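Local coordinates for protein deacetylase EF_0837 (Enterococcus faecalis, PDB 2ICS) that binds two zinc ions per subunit and acts as an esterase that deacetylates acetyl-(R)-mandelate in vitro, though with very low efficiency, at residues P74-I77 with G78-G82; A256-A259 with L260-M264; L286-T289 with M290-R294; V296-D299 with W300-I304; V307-A310 with P311-F315. All coordinates share one frame; numbering follows the deposited sequence.

Contact 1 (P74-I77 with G78-G82); sequences PDEI and GVKKG
The short helical turn at P74-I77 runs straight into the loop 78-82 that leads to strand 83-89 of the amidohydrolase barrel, and D75 and E76 meet K80 across the change from one to the other. The main backbone link is K80 N to D75 O, 3.2 Å long with an N-H...O angle of 154°. G78 N makes a weak, strongly bent bond to P74 O. The aliphatic root of K80 lies against the D75 carbonyl oxygen, CG approaching D75 O to 3.0 Å. E76 bends at chi2 (-54°), which brings its carboxylate beside the far methylenes of K80: OE2 lies 3.1 Å from K80 CE, while K80 NZ stays 4.4 Å from OE2, beyond a salt bridge. K81 CG packs 3.3 Å from E76 O, and the bends at chi2 and chi4 bring K81 NZ back to a weak 3.4 Å bond with the same oxygen. On another side of the turn, V79 CG1 rests 3.6 Å from D75 CB. The D75 carboxylate itself is engaged through OD1 with T109 OG1, and T109 also receives V79 N. I77 packs on C63 and D72, and R278 of helix 275-279 touches E76, I77 and K81; the turn thus touches helix 275-279 and, through D75 and V79, the loop before strand 110-114.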
loop_
_atom_site.group_PDB
_atom_site.type_symbol
_atom_site.label_atom_id
_atom_site.label_comp_id
_atom_site.label_asym_id
_atom_site.label_seq_id
_atom_site.Cartn_x
_atom_site.Cartn_y
_atom_site.Cartn_z
ATOM N N PRO A 74 -0.251 -0.950 14.380
ATOM C CA PRO A 74 -1.033 -0.117 13.464
ATOM C C PRO A 74 -0.768 1.386 13.499
ATOM O O PRO A 74 -0.459 1.994 12.473
ATOM C CB PRO A 74 -2.466 -0.463 13.839
ATOM C CG PRO A 74 -2.356 -1.920 14.124
ATOM C CD PRO A 74 -1.101 -1.998 14.976
ATOM N N ASP A 75 -0.877 1.997 14.669
ATOM C CA ASP A 75 -0.673 3.431 14.729
ATOM C C ASP A 75 0.766 3.906 14.564
ATOM O O ASP A 75 0.990 5.086 14.303
ATOM C CB ASP A 75 -1.306 4.001 16.002
ATOM C CG ASP A 75 -2.811 3.776 16.048
ATOM O OD1 ASP A 75 -3.450 3.727 14.971
ATOM O OD2 ASP A 75 -3.359 3.654 17.161
ATOM N N GLU A 76 1.738 3.005 14.695
ATOM C CA GLU A 76 3.138 3.396 14.509
ATOM C C GLU A 76 3.474 3.485 13.021
ATOM O O GLU A 76 4.408 4.180 12.636
ATOM C CB GLU A 76 4.101 2.396 15.168
ATOM C CG GLU A 76 4.056 2.372 16.686
ATOM C CD GLU A 76 4.256 3.746 17.296
ATOM O OE1 GLU A 76 5.257 4.414 16.966
ATOM O OE2 GLU A 76 3.408 4.153 18.111
ATOM N N ILE A 77 2.719 2.775 12.190
ATOM C CA ILE A 77 2.949 2.792 10.742
ATOM C C ILE A 77 1.827 3.554 10.055
ATOM O O ILE A 77 1.874 3.792 8.847
ATOM C CB ILE A 77 2.954 1.371 10.140
ATOM C CG1 ILE A 77 1.591 0.718 10.385
ATOM C CG2 ILE A 77 4.075 0.543 10.746
ATOM C CD1 ILE A 77 1.393 -0.590 9.669
ATOM N N GLY A 78 0.810 3.913 10.828
ATOM C CA GLY A 78 -0.324 4.618 10.269
ATOM C C GLY A 78 -0.398 6.085 10.631
ATOM O O GLY A 78 0.429 6.885 10.199
ATOM N N VAL A 79 -1.393 6.430 11.439
ATOM C CA VAL A 79 -1.616 7.804 11.850
ATOM C C VAL A 79 -0.346 8.576 12.207
ATOM O O VAL A 79 -0.195 9.726 11.811
ATOM C CB VAL A 79 -2.624 7.861 13.030
ATOM C CG1 VAL A 79 -2.097 7.065 14.215
ATOM C CG2 VAL A 79 -2.898 9.311 13.418
ATOM N N LYS A 80 0.575 7.951 12.930
ATOM C CA LYS A 80 1.797 8.644 13.319
ATOM C C LYS A 80 2.750 8.937 12.158
ATOM O O LYS A 80 3.733 9.654 12.326
ATOM C CB LYS A 80 2.523 7.850 14.413
ATOM C CG LYS A 80 1.687 7.665 15.682
ATOM C CD LYS A 80 2.489 6.987 16.792
ATOM C CE LYS A 80 1.623 6.663 18.014
ATOM N NZ LYS A 80 1.071 7.870 18.700
ATOM N N LYS A 81 2.456 8.394 10.981
ATOM C CA LYS A 81 3.304 8.616 9.812
ATOM C C LYS A 81 2.514 9.288 8.689
ATOM O O LYS A 81 2.927 9.289 7.525
ATOM C CB LYS A 81 3.886 7.282 9.331
ATOM C CG LYS A 81 4.737 6.574 10.384
ATOM C CD LYS A 81 5.938 7.429 10.786
ATOM C CE LYS A 81 6.778 6.761 11.865
ATOM N NZ LYS A 81 7.333 5.452 11.427
ATOM N N GLY A 82 1.373 9.860 9.055
ATOM C CA GLY A 82 0.535 10.540 8.083
ATOM C C GLY A 82 -0.276 9.600 7.214
ATOM O O GLY A 82 -0.879 10.029 6.231
#

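Contact 2 (A256-A259 with L260-M264); sequences AETA and LREGM
A259 and M264 face each other across a Schellman motif that ends helix 253-261, with G263, at positive phi, as the first residue to leave the helix. Backbone bonds make up most of the contact. L260 N and R261 N continue the helical pattern to A256 O and E257 O, and E262 N reaches T258 O less directly, at 138°. The closing bond, M264 N to A259 O, is short at 2.7 Å, and its donor stands above the carbonyl plane, 42° out of it. The same oxygen receives a weak bond from E262 N, and G263 N goes to L260 O.

Among the charged side chains, R261 turns back along the helix: its bend at chi3 (-69°) sets NE over the last turn, where it gives a weak 3.4 Å bond to E257 O, near the guanidinium plane. T258 OG1, hydrogen-bonded to H254 O one turn earlier, lies 3.3 Å from R261 NH2. The E257 carboxylate is taken by a salt bridge to R351. E262 runs alongside T258, pointing the same way, and its carboxylate is bound by W233 NE1 and I228 N.

The apolar contact across the turn is made by A259 CB, which meets M264 CB at 3.9 Å and the selenium of this selenomethionine at 4.0 Å; I228 touches both residues. A water bridges the two ends of the turn, donating to A256 O at 2.9 Å and to M264 O at 2.7 Å.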
loop_
_atom_site.group_PDB
_atom_site.type_symbol
_atom_site.label_atom_id
_atom_site.label_comp_id
_atom_site.label_asym_id
_atom_site.label_seq_id
_atom_site.Cartn_x
_atom_site.Cartn_y
_atom_site.Cartn_z
ATOM N N ALA A 256 13.891 0.169 -10.719
ATOM C CA ALA A 256 12.901 1.241 -10.820
ATOM C C ALA A 256 13.346 2.301 -11.818
ATOM O O ALA A 256 12.534 2.828 -12.586
ATOM C CB ALA A 256 12.676 1.884 -9.441
ATOM N N GLU A 257 14.638 2.616 -11.799
ATOM C CA GLU A 257 15.191 3.614 -12.703
ATOM C C GLU A 257 15.157 3.096 -14.129
ATOM O O GLU A 257 14.793 3.825 -15.049
ATOM C CB GLU A 257 16.624 3.968 -12.298
ATOM C CG GLU A 257 16.721 4.599 -10.912
ATOM C CD GLU A 257 18.148 4.717 -10.411
ATOM O OE1 GLU A 257 18.967 3.820 -10.714
ATOM O OE2 GLU A 257 18.448 5.698 -9.695
ATOM N N THR A 258 15.533 1.835 -14.316
ATOM C CA THR A 258 15.521 1.252 -15.650
ATOM C C THR A 258 14.099 1.263 -16.183
ATOM O O THR A 258 13.859 1.648 -17.327
ATOM C CB THR A 258 16.045 -0.191 -15.641
ATOM O OG1 THR A 258 17.415 -0.192 -15.233
ATOM C CG2 THR A 258 15.939 -0.809 -17.030
ATOM N N ALA A 259 13.152 0.849 -15.348
ATOM C CA ALA A 259 11.753 0.825 -15.754
ATOM C C ALA A 259 11.284 2.211 -16.191
ATOM O O ALA A 259 10.626 2.351 -17.225
ATOM C CB ALA A 259 10.880 0.304 -14.610
ATOM N N LEU A 260 11.624 3.237 -15.415
ATOM C CA LEU A 260 11.217 4.600 -15.756
ATOM C C LEU A 260 11.776 5.010 -17.116
ATOM O O LEU A 260 11.054 5.559 -17.951
ATOM C CB LEU A 260 11.678 5.598 -14.681
ATOM C CG LEU A 260 11.302 7.071 -14.919
ATOM C CD1 LEU A 260 9.790 7.213 -15.049
ATOM C CD2 LEU A 260 11.809 7.925 -13.768
ATOM N N ARG A 261 13.058 4.738 -17.345
ATOM C CA ARG A 261 13.676 5.076 -18.620
ATOM C C ARG A 261 12.940 4.422 -19.786
ATOM O O ARG A 261 12.934 4.955 -20.893
ATOM C CB ARG A 261 15.156 4.675 -18.625
ATOM C CG ARG A 261 16.064 5.736 -18.018
ATOM C CD ARG A 261 17.507 5.268 -17.879
ATOM N NE ARG A 261 17.651 4.226 -16.863
ATOM C CZ ARG A 261 18.819 3.760 -16.430
ATOM N NH1 ARG A 261 19.952 4.243 -16.925
ATOM N NH2 ARG A 261 18.856 2.812 -15.501
ATOM N N GLU A 262 12.317 3.274 -19.536
ATOM C CA GLU A 262 11.563 2.577 -20.575
ATOM C C GLU A 262 10.115 3.050 -20.575
ATOM O O GLU A 262 9.300 2.586 -21.368
ATOM C CB GLU A 262 11.621 1.049 -20.373
ATOM C CG GLU A 262 12.956 0.430 -20.778
ATOM C CD GLU A 262 12.997 -1.086 -20.637
ATOM O OE1 GLU A 262 12.002 -1.755 -20.988
ATOM O OE2 GLU A 262 14.039 -1.611 -20.190
ATOM N N GLY A 263 9.797 3.974 -19.677
ATOM C CA GLY A 263 8.447 4.505 -19.615
ATOM C C GLY A 263 7.498 3.737 -18.717
ATOM O O GLY A 263 6.281 3.886 -18.822
HETATM N N MSE A 264 8.049 2.922 -17.826
HETATM C CA MSE A 264 7.234 2.126 -16.913
HETATM C C MSE A 264 7.269 2.691 -15.492
HETATM O O MSE A 264 8.341 2.958 -14.953
HETATM C CB MSE A 264 7.736 0.680 -16.908
HETATM C CG MSE A 264 6.980 -0.254 -15.973
HETATM SE SE MSE A 264 7.824 -2.000 -15.871
HETATM C CE MSE A 264 6.936 -2.870 -17.365
HETATM O O HOH W 1 9.637 3.347 -12.656
#

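Contact 3 (L286-T289 with M290-R294); sequences LATT and MEKLR
From L286 and A287 the backbone runs on as regular helix, with M290 N bonded to L286 O at 2.8 Å and E291 N to A287 O; the next turn is slacker, for K292 N divides weakly between T288 O and T289 O, and L293 N reaches T289 O only at 3.3 Å. The side chains then spread to different sides of the helix. M290, a selenomethionine, sets its CG 3.2 Å from L286 O, and its SE lies 3.9 Å from L286 CG. The bend at chi3 (69°) turns the terminal methyl away. E291 lies back over the A287 carbonyl, its CG 3.0 Å from the oxygen, and carries its carboxylate past T288 to K341, with which OE1 forms a salt bridge; OE2 accepts from I357 N. K292 is fully extended beyond CG. Its CE passes 4.0 Å from T288 CG2, and K292 NZ binds P282 O and T344 O, and donates to a water 2.8 Å away. That water also hydrogen-bonds T289 OG1, tying the two side chains together, while T289 OG1 has a further partner in D285 O. T288 OG1 pairs with D285 OD2, so both threonine hydroxyls are held at the start of the helix. I357 packs on A287 and M290, and L343 on T288, E291 and K292. This is a buried helix of the metal-dependent hydrolase fold, packed on strands 331-344 and 350-364, with T289 touching the loop residues I269 and T271 and its side chain about 8 Å from that of the zinc ligand D272.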
loop_
_atom_site.group_PDB
_atom_site.type_symbol
_atom_site.label_atom_id
_atom_site.label_comp_id
_atom_site.label_asym_id
_atom_site.label_seq_id
_atom_site.Cartn_x
_atom_site.Cartn_y
_atom_site.Cartn_z
ATOM N N LEU A 286 6.244 5.339 4.914
ATOM C CA LEU A 286 5.763 5.574 3.555
ATOM C C LEU A 286 6.443 6.796 2.936
ATOM O O LEU A 286 6.884 6.750 1.792
ATOM C CB LEU A 286 4.245 5.750 3.560
ATOM C CG LEU A 286 3.565 5.836 2.189
ATOM C CD1 LEU A 286 3.704 4.512 1.439
ATOM C CD2 LEU A 286 2.103 6.182 2.389
ATOM N N ALA A 287 6.529 7.880 3.703
ATOM C CA ALA A 287 7.174 9.115 3.254
ATOM C C ALA A 287 8.552 8.834 2.646
ATOM O O ALA A 287 8.893 9.362 1.582
ATOM C CB ALA A 287 7.315 10.087 4.434
ATOM N N THR A 288 9.332 7.995 3.328
ATOM C CA THR A 288 10.671 7.629 2.880
ATOM C C THR A 288 10.623 6.833 1.575
ATOM O O THR A 288 11.507 6.950 0.727
ATOM C CB THR A 288 11.396 6.796 3.959
ATOM O OG1 THR A 288 11.526 7.579 5.148
ATOM C CG2 THR A 288 12.783 6.380 3.492
ATOM N N THR A 289 9.588 6.017 1.422
ATOM C CA THR A 289 9.435 5.219 0.219
ATOM C C THR A 289 9.046 6.167 -0.916
ATOM O O THR A 289 9.494 6.013 -2.048
ATOM C CB THR A 289 8.347 4.146 0.407
ATOM O OG1 THR A 289 8.626 3.397 1.598
ATOM C CG2 THR A 289 8.327 3.189 -0.776
HETATM N N MSE A 290 8.215 7.153 -0.597
HETATM C CA MSE A 290 7.781 8.139 -1.577
HETATM C C MSE A 290 8.977 8.975 -2.062
HETATM O O MSE A 290 9.073 9.306 -3.245
HETATM C CB MSE A 290 6.714 9.046 -0.955
HETATM C CG MSE A 290 5.423 8.305 -0.592
HETATM SE SE MSE A 290 4.274 9.311 0.608
HETATM C CE MSE A 290 3.740 10.716 -0.601
ATOM N N GLU A 291 9.885 9.305 -1.144
ATOM C CA GLU A 291 11.067 10.084 -1.486
ATOM C C GLU A 291 11.996 9.264 -2.378
ATOM O O GLU A 291 12.790 9.822 -3.136
ATOM C CB GLU A 291 11.811 10.515 -0.216
ATOM C CG GLU A 291 10.957 11.325 0.746
ATOM C CD GLU A 291 11.612 11.501 2.096
ATOM O OE1 GLU A 291 12.403 10.618 2.485
ATOM O OE2 GLU A 291 11.326 12.513 2.772
ATOM N N LYS A 292 11.902 7.940 -2.289
ATOM C CA LYS A 292 12.743 7.085 -3.124
ATOM C C LYS A 292 12.271 7.126 -4.576
ATOM O O LYS A 292 13.080 7.166 -5.499
ATOM C CB LYS A 292 12.745 5.650 -2.597
ATOM C CG LYS A 292 13.503 5.502 -1.278
ATOM C CD LYS A 292 13.501 4.068 -0.756
ATOM C CE LYS A 292 14.232 3.992 0.581
ATOM N NZ LYS A 292 14.079 2.678 1.256
ATOM N N LEU A 293 10.961 7.122 -4.793
ATOM C CA LEU A 293 10.469 7.193 -6.163
ATOM C C LEU A 293 10.618 8.609 -6.694
ATOM O O LEU A 293 10.609 8.837 -7.902
ATOM C CB LEU A 293 9.020 6.727 -6.228
ATOM C CG LEU A 293 9.112 5.201 -6.133
ATOM C CD1 LEU A 293 8.147 4.664 -5.109
ATOM C CD2 LEU A 293 8.895 4.606 -7.513
ATOM N N ARG A 294 10.769 9.564 -5.783
ATOM C CA ARG A 294 10.957 10.946 -6.187
ATOM C C ARG A 294 12.364 11.045 -6.752
ATOM O O ARG A 294 12.574 11.628 -7.813
ATOM C CB ARG A 294 10.803 11.888 -4.991
ATOM C CG ARG A 294 11.211 13.333 -5.282
ATOM C CD ARG A 294 10.537 13.862 -6.535
ATOM N NE ARG A 294 10.921 15.237 -6.835
ATOM C CZ ARG A 294 11.051 15.722 -8.067
ATOM N NH1 ARG A 294 10.834 14.941 -9.121
ATOM N NH2 ARG A 294 11.395 16.991 -8.248
HETATM O O HOH W 2 11.547 3.493 2.111
#

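Contact 4 (V296-D299 with W300-I304); sequences VGYD and WPEII
D299 and E302 form a capping box at the start of helix 300-305, each side chain accepting the other's backbone N-H. E302 N points at D299 OD1, 2.9 Å away with an angle of 172°, and meets it nearly along the C-O bond. In return D299 N donates to E302 OE2 at 2.8 Å, using the anti lone pair of that oxygen. Both side chains place CG between the backbone N and the carbonyl carbon (chi1 near +60° in both), which folds each carboxylate back over the turn. The first helical backbone bond, I303 N to D299 O at 3.1 Å, follows.

Around this core, P301 CD lies 3.0 Å from D299 OD1, and I303 CG1 packs 3.7 Å from Y298 CB. I303 CD1 sits over one face of the W300 ring, offset toward its rim. Farther out, K265 pairs with E302 OE1, A266 N donates to Y298 OH, and W300 NE1 binds E355.

The carboxylate planes are turned 24° from each other, with D299 OD2 only 3.5 Å from E302 OE2. Such proximity would raise their electrostatic cost, which the two N-H donors, the helix N terminus and K265 probably offset.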
loop_
_atom_site.group_PDB
_atom_site.type_symbol
_atom_site.label_atom_id
_atom_site.label_comp_id
_atom_site.label_asym_id
_atom_site.label_seq_id
_atom_site.Cartn_x
_atom_site.Cartn_y
_atom_site.Cartn_z
ATOM N N VAL A 296 14.046 8.627 -7.911
ATOM C CA VAL A 296 14.089 7.783 -9.100
ATOM C C VAL A 296 13.692 8.620 -10.315
ATOM O O VAL A 296 14.225 8.433 -11.406
ATOM C CB VAL A 296 13.109 6.578 -8.988
ATOM C CG1 VAL A 296 12.865 5.955 -10.366
ATOM C CG2 VAL A 296 13.680 5.533 -8.058
ATOM N N GLY A 297 12.748 9.539 -10.124
ATOM C CA GLY A 297 12.317 10.376 -11.231
ATOM C C GLY A 297 10.846 10.764 -11.266
ATOM O O GLY A 297 10.470 11.653 -12.030
ATOM N N TYR A 298 10.006 10.107 -10.467
ATOM C CA TYR A 298 8.577 10.445 -10.441
ATOM C C TYR A 298 8.416 11.870 -9.899
ATOM O O TYR A 298 9.282 12.351 -9.171
ATOM C CB TYR A 298 7.812 9.490 -9.513
ATOM C CG TYR A 298 7.754 8.035 -9.940
ATOM C CD1 TYR A 298 8.714 7.486 -10.793
ATOM C CD2 TYR A 298 6.776 7.182 -9.420
ATOM C CE1 TYR A 298 8.705 6.125 -11.110
ATOM C CE2 TYR A 298 6.761 5.818 -9.729
ATOM C CZ TYR A 298 7.729 5.301 -10.569
ATOM O OH TYR A 298 7.736 3.958 -10.850
ATOM N N ASP A 299 7.328 12.552 -10.256
ATOM C CA ASP A 299 7.094 13.900 -9.724
ATOM C C ASP A 299 6.112 13.782 -8.554
ATOM O O ASP A 299 5.349 12.822 -8.477
ATOM C CB ASP A 299 6.545 14.862 -10.797
ATOM C CG ASP A 299 5.193 14.432 -11.362
ATOM O OD1 ASP A 299 4.289 14.042 -10.589
ATOM O OD2 ASP A 299 5.025 14.508 -12.596
ATOM N N TRP A 300 6.132 14.752 -7.646
ATOM C CA TRP A 300 5.263 14.697 -6.475
ATOM C C TRP A 300 3.776 14.473 -6.734
ATOM O O TRP A 300 3.130 13.702 -6.017
ATOM C CB TRP A 300 5.473 15.941 -5.605
ATOM C CG TRP A 300 6.795 15.907 -4.880
ATOM C CD1 TRP A 300 7.850 16.756 -5.051
ATOM C CD2 TRP A 300 7.218 14.933 -3.911
ATOM N NE1 TRP A 300 8.906 16.370 -4.252
ATOM C CE2 TRP A 300 8.544 15.254 -3.544
ATOM C CE3 TRP A 300 6.604 13.818 -3.321
ATOM C CZ2 TRP A 300 9.270 14.501 -2.611
ATOM C CZ3 TRP A 300 7.330 13.064 -2.389
ATOM C CH2 TRP A 300 8.649 13.413 -2.048
ATOM N N PRO A 301 3.203 15.142 -7.749
ATOM C CA PRO A 301 1.773 14.938 -8.017
ATOM C C PRO A 301 1.406 13.472 -8.271
ATOM O O PRO A 301 0.435 12.965 -7.715
ATOM C CB PRO A 301 1.518 15.821 -9.239
ATOM C CG PRO A 301 2.495 16.964 -9.024
ATOM C CD PRO A 301 3.747 16.241 -8.571
ATOM N N GLU A 302 2.171 12.781 -9.109
ATOM C CA GLU A 302 1.849 11.385 -9.378
ATOM C C GLU A 302 2.170 10.531 -8.151
ATOM O O GLU A 302 1.475 9.557 -7.869
ATOM C CB GLU A 302 2.583 10.881 -10.634
ATOM C CG GLU A 302 4.095 10.853 -10.560
ATOM C CD GLU A 302 4.733 10.691 -11.934
ATOM O OE1 GLU A 302 4.105 10.069 -12.812
ATOM O OE2 GLU A 302 5.865 11.172 -12.139
ATOM N N ILE A 303 3.208 10.913 -7.410
ATOM C CA ILE A 303 3.574 10.188 -6.201
ATOM C C ILE A 303 2.384 10.203 -5.236
ATOM O O ILE A 303 1.979 9.156 -4.727
ATOM C CB ILE A 303 4.804 10.820 -5.534
ATOM C CG1 ILE A 303 6.038 10.573 -6.404
ATOM C CG2 ILE A 303 5.012 10.242 -4.131
ATOM C CD1 ILE A 303 7.302 11.259 -5.899
ATOM N N ILE A 304 1.810 11.384 -5.008
ATOM C CA ILE A 304 0.654 11.523 -4.116
ATOM C C ILE A 304 -0.509 10.657 -4.590
ATOM O O ILE A 304 -1.179 9.989 -3.790
ATOM C CB ILE A 304 0.170 12.998 -4.043
ATOM C CG1 ILE A 304 1.148 13.830 -3.215
ATOM C CG2 ILE A 304 -1.223 13.075 -3.440
ATOM C CD1 ILE A 304 1.318 13.348 -1.783
#

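Contact 5 (V307-A310 with P311-F315); sequences VTKA and PAENF
K309 and E313 lie side by side one turn apart on helix 309-314, pointing the same way. From its CB, K309 places CG opposite the backbone N (chi1 -174°) and runs out fully extended. CG comes 3.4 Å from E313 OE2, CD passes at 3.7 Å, and CE is nearest, 3.0 Å from the same oxygen. The ammonium goes past it: NZ stands 4.2 Å from OE2, opposite charges near each other but not a salt bridge. E313 in turn leans its CB and CG on the carbonyl oxygen of K309.

Beneath the pair, A312 N bonds to T308 O and E313 N to K309 O, while N314 N meets A310 O at 2.7 Å. P311, which has no N-H to give, fits in the first turn with CG 3.2 Å from T308 O. T308 holds the N-cap position, but its hydroxyl binds I304 O of the preceding helix and makes no capping bond.

P311 packs on I57 and D59, and V307 on W56, all of strand 51-61, which also carries the zinc ligand H60, about 9 Å from P311 between side chains. The short helix with proline in its first turn therefore lies against a strand of the TIM barrel, with the K309-E313 pair on its exposed side.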
loop_
_atom_site.group_PDB
_atom_site.type_symbol
_atom_site.label_atom_id
_atom_site.label_comp_id
_atom_site.label_asym_id
_atom_site.label_seq_id
_atom_site.Cartn_x
_atom_site.Cartn_y
_atom_site.Cartn_z
ATOM N N VAL A 307 -0.310 6.990 -3.628
ATOM C CA VAL A 307 -0.461 6.584 -2.229
ATOM C C VAL A 307 -1.851 6.994 -1.743
ATOM O O VAL A 307 -2.112 7.016 -0.543
ATOM C CB VAL A 307 0.609 7.219 -1.291
ATOM C CG1 VAL A 307 1.998 6.718 -1.663
ATOM C CG2 VAL A 307 0.545 8.743 -1.359
ATOM N N THR A 308 -2.737 7.323 -2.686
ATOM C CA THR A 308 -4.106 7.715 -2.341
ATOM C C THR A 308 -5.146 7.128 -3.288
ATOM O O THR A 308 -5.758 6.101 -2.993
ATOM C CB THR A 308 -4.289 9.253 -2.324
ATOM O OG1 THR A 308 -3.852 9.811 -3.572
ATOM C CG2 THR A 308 -3.505 9.868 -1.185
ATOM N N LYS A 309 -5.338 7.772 -4.432
ATOM C CA LYS A 309 -6.329 7.317 -5.406
ATOM C C LYS A 309 -6.067 5.911 -5.947
ATOM O O LYS A 309 -6.986 5.102 -6.053
ATOM C CB LYS A 309 -6.407 8.309 -6.574
ATOM C CG LYS A 309 -7.506 7.991 -7.576
ATOM C CD LYS A 309 -7.485 8.964 -8.748
ATOM C CE LYS A 309 -8.644 8.701 -9.696
ATOM N NZ LYS A 309 -8.618 9.619 -10.867
ATOM N N ALA A 310 -4.818 5.616 -6.288
ATOM C CA ALA A 310 -4.484 4.300 -6.823
ATOM C C ALA A 310 -4.784 3.171 -5.825
ATOM O O ALA A 310 -5.575 2.280 -6.116
ATOM C CB ALA A 310 -3.020 4.264 -7.248
ATOM N N PRO A 311 -4.153 3.189 -4.638
ATOM C CA PRO A 311 -4.444 2.113 -3.683
ATOM C C PRO A 311 -5.939 2.018 -3.376
ATOM O O PRO A 311 -6.480 0.923 -3.240
ATOM C CB PRO A 311 -3.605 2.489 -2.459
ATOM C CG PRO A 311 -3.408 3.977 -2.594
ATOM C CD PRO A 311 -3.193 4.152 -4.073
ATOM N N ALA A 312 -6.602 3.168 -3.278
ATOM C CA ALA A 312 -8.040 3.205 -3.009
ATOM C C ALA A 312 -8.778 2.432 -4.101
ATOM O O ALA A 312 -9.714 1.679 -3.822
ATOM C CB ALA A 312 -8.532 4.656 -2.956
ATOM N N GLU A 313 -8.340 2.610 -5.344
ATOM C CA GLU A 313 -8.941 1.907 -6.475
ATOM C C GLU A 313 -8.533 0.433 -6.542
ATOM O O GLU A 313 -9.347 -0.423 -6.878
ATOM C CB GLU A 313 -8.561 2.586 -7.788
ATOM C CG GLU A 313 -9.417 3.786 -8.141
ATOM C CD GLU A 313 -8.929 4.489 -9.395
ATOM O OE1 GLU A 313 -8.348 3.810 -10.268
ATOM O OE2 GLU A 313 -9.139 5.715 -9.515
ATOM N N ASN A 314 -7.275 0.134 -6.232
ATOM C CA ASN A 314 -6.806 -1.249 -6.277
ATOM C C ASN A 314 -7.672 -2.169 -5.424
ATOM O O ASN A 314 -7.947 -3.304 -5.812
ATOM C CB ASN A 314 -5.363 -1.372 -5.772
ATOM C CG ASN A 314 -4.359 -0.673 -6.665
ATOM O OD1 ASN A 314 -4.655 -0.331 -7.814
ATOM N ND2 ASN A 314 -3.146 -0.475 -6.139
ATOM N N PHE A 315 -8.098 -1.673 -4.265
ATOM C CA PHE A 315 -8.890 -2.474 -3.345
ATOM C C PHE A 315 -10.310 -2.002 -3.078
ATOM O O PHE A 315 -10.906 -2.324 -2.053
ATOM C CB PHE A 315 -8.108 -2.631 -2.043
ATOM C CG PHE A 315 -6.830 -3.389 -2.225
ATOM C CD1 PHE A 315 -6.847 -4.772 -2.358
ATOM C CD2 PHE A 315 -5.623 -2.715 -2.363
ATOM C CE1 PHE A 315 -5.679 -5.475 -2.632
ATOM C CE2 PHE A 315 -4.447 -3.410 -2.639
ATOM C CZ PHE A 315 -4.477 -4.794 -2.774
#

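All five contacts are local turns, in series along the chain, and none nests in or crosses another. Contact 1 closes the turn before strand 83-89, near the beginning of the barrel. Contact 2 ends helix 253-261, far away, about 30 Å from contact 1 between centres and on the opposite side of the chain's centre. Contacts 3, 4 and 5 follow on consecutive helices 286-296, 300-305 and 309-314. Contact 4 joins its neighbours: V296 packs on A256 and L260 of contact 2, and L293 O of contact 3 probably accepts from Y298 N of contact 4. M290 and L286 of contact 3 reach V307, just before helix 309-314; V307 and P311 of contact 5 pack on strand 51-61.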